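Local atomic coordinates of arylesterase (Sulfolobus solfataricus, PDB entry 5L2P), a protein that hydrolyses aromatic esters, p-nitrophenyl fatty-acid esters and aryl dialkyl phosphates such as paraoxon. Residues 75-80 and 143-148. Sequence-based numbering, arbitrary orientation.
Sequences NGLVMH and LGIDKD
The carbonyl oxygen N75 O is gripped by one hydrogen bond, from D146 N at 2.9 Å, with a longer CA-H...O contact from I145 CA beside it. The N-H...O angle of 166° shows a nearly straight bond, and the donor lies in the carbonyl plane. The N75 amide comes across D146 obliquely, ND2 3.6 Å from D146 CB, the amide and carboxylate planes 57° apart. N75 CB also rests against G144 O. An alanine here would remove CG, OD1 and ND2, and D146 CB would probably be less well covered on that side. In the alpha/beta hydrolase sheet, strands 77-81 and 150-155 are parallel neighbours, as backbone bonds of L77 to K149 and A151 attest; residues 143-148 run from the end of helix 140-143 toward strand 150-155. G144, at phi 67°, is the C-prime residue of the Schellman motif ending that helix. Next, I145 turns CD1 onto L77 CD2, 3.4 Å away, and against L77 CB, the two side chains crossing obliquely. Its CG2 lies near G76 O. A136 of helix 124-138 also touches L77. D146 OD1 accepts from D148 N at 2.9 Å, an Asx turn in which the donor stands above the carboxylate plane.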
loop_
_atom_site.group_PDB
_atom_site.type_symbol
_atom_site.label_atom_id
_atom_site.label_comp_id
_atom_site.label_asym_id
_atom_site.label_seq_id
_atom_site.Cartn_x
_atom_site.Cartn_y
_atom_site.Cartn_z
ATOM N N ASN A 75 2.042 11.435 -40.098
ATOM C CA ASN A 75 1.969 12.886 -40.040
ATOM C C ASN A 75 1.564 13.412 -38.658
ATOM O O ASN A 75 1.019 14.491 -38.554
ATOM C CB ASN A 75 1.067 13.434 -41.149
ATOM C CG ASN A 75 -0.339 12.817 -41.138
ATOM O OD1 ASN A 75 -0.635 11.960 -40.324
ATOM N ND2 ASN A 75 -1.203 13.249 -42.053
ATOM N N GLY A 76 1.885 12.666 -37.612
ATOM C CA GLY A 76 1.675 13.122 -36.264
ATOM C C GLY A 76 2.738 14.041 -35.732
ATOM O O GLY A 76 3.802 14.168 -36.317
ATOM N N LEU A 77 2.412 14.715 -34.631
ATOM C CA LEU A 77 3.303 15.658 -33.992
ATOM C C LEU A 77 3.245 15.510 -32.492
ATOM O O LEU A 77 2.180 15.425 -31.923
ATOM C CB LEU A 77 2.922 17.084 -34.380
ATOM C CG LEU A 77 3.632 18.221 -33.625
ATOM C CD1 LEU A 77 5.083 18.289 -34.032
ATOM C CD2 LEU A 77 2.918 19.558 -33.790
ATOM N N VAL A 78 4.416 15.499 -31.852
ATOM C CA VAL A 78 4.523 15.413 -30.411
ATOM C C VAL A 78 5.217 16.638 -29.857
ATOM O O VAL A 78 6.364 16.892 -30.188
ATOM C CB VAL A 78 5.296 14.165 -29.993
ATOM C CG1 VAL A 78 5.482 14.112 -28.471
ATOM C CG2 VAL A 78 4.587 12.897 -30.503
ATOM N N MET A 79 4.502 17.414 -29.038
ATOM C CA MET A 79 5.084 18.553 -28.347
ATOM C C MET A 79 5.721 18.054 -27.066
ATOM O O MET A 79 5.055 17.399 -26.248
ATOM C CB MET A 79 4.040 19.575 -27.991
ATOM C CG MET A 79 3.269 20.139 -29.161
ATOM S SD MET A 79 4.276 21.071 -30.294
ATOM C CE MET A 79 4.969 22.335 -29.258
ATOM N N HIS A 80 6.999 18.388 -26.879
ATOM C CA HIS A 80 7.742 17.886 -25.744
ATOM C C HIS A 80 8.131 19.039 -24.817
ATOM O O HIS A 80 8.828 19.952 -25.222
ATOM C CB HIS A 80 8.985 17.149 -26.239
ATOM C CG HIS A 80 9.851 16.601 -25.136
ATOM N ND1 HIS A 80 11.155 16.203 -25.344
ATOM C CD2 HIS A 80 9.605 16.395 -23.817
ATOM C CE1 HIS A 80 11.675 15.767 -24.212
ATOM N NE2 HIS A 80 10.752 15.867 -23.269
ATOM N N LEU A 143 5.019 22.199 -41.495
ATOM C CA LEU A 143 5.675 21.096 -40.795
ATOM C C LEU A 143 5.342 19.718 -41.401
ATOM O O LEU A 143 5.938 18.728 -41.061
ATOM C CB LEU A 143 5.318 21.154 -39.313
ATOM C CG LEU A 143 5.684 22.474 -38.591
ATOM C CD1 LEU A 143 4.997 22.633 -37.233
ATOM C CD2 LEU A 143 7.185 22.608 -38.377
ATOM N N GLY A 144 4.379 19.666 -42.301
ATOM C CA GLY A 144 3.896 18.407 -42.855
ATOM C C GLY A 144 3.161 17.523 -41.839
ATOM O O GLY A 144 3.309 16.294 -41.845
ATOM N N ILE A 145 2.370 18.143 -40.973
ATOM C CA ILE A 145 1.657 17.386 -39.963
ATOM C C ILE A 145 0.157 17.632 -40.047
ATOM O O ILE A 145 -0.296 18.690 -40.512
ATOM C CB ILE A 145 2.165 17.688 -38.540
ATOM C CG1 ILE A 145 2.060 19.169 -38.211
ATOM C CG2 ILE A 145 3.634 17.302 -38.406
ATOM C CD1 ILE A 145 1.470 19.436 -36.848
ATOM N N ASP A 146 -0.595 16.641 -39.569
ATOM C CA ASP A 146 -2.045 16.722 -39.454
ATOM C C ASP A 146 -2.408 17.528 -38.207
ATOM O O ASP A 146 -1.904 17.272 -37.135
ATOM C CB ASP A 146 -2.625 15.304 -39.415
ATOM C CG ASP A 146 -4.189 15.272 -39.358
ATOM O OD1 ASP A 146 -4.843 16.328 -39.212
ATOM O OD2 ASP A 146 -4.766 14.157 -39.452
ATOM N N LYS A 147 -3.278 18.524 -38.363
ATOM C CA LYS A 147 -3.771 19.298 -37.241
ATOM C C LYS A 147 -4.514 18.472 -36.189
ATOM O O LYS A 147 -4.502 18.844 -35.021
ATOM C CB LYS A 147 -4.677 20.425 -37.721
ATOM C CG LYS A 147 -3.958 21.594 -38.380
ATOM C CD LYS A 147 -4.977 22.622 -38.866
ATOM C CE LYS A 147 -4.323 23.759 -39.616
ATOM N NZ LYS A 147 -5.335 24.647 -40.256
ATOM N N ASP A 148 -5.150 17.370 -36.568
ATOM C CA ASP A 148 -5.857 16.551 -35.556
ATOM C C ASP A 148 -4.992 15.401 -35.005
ATOM O O ASP A 148 -5.523 14.486 -34.331
ATOM C CB ASP A 148 -7.241 16.071 -36.052
ATOM C CG ASP A 148 -7.153 15.160 -37.273
ATOM O OD1 ASP A 148 -6.597 14.041 -37.145
ATOM O OD2 ASP A 148 -7.663 15.560 -38.347
#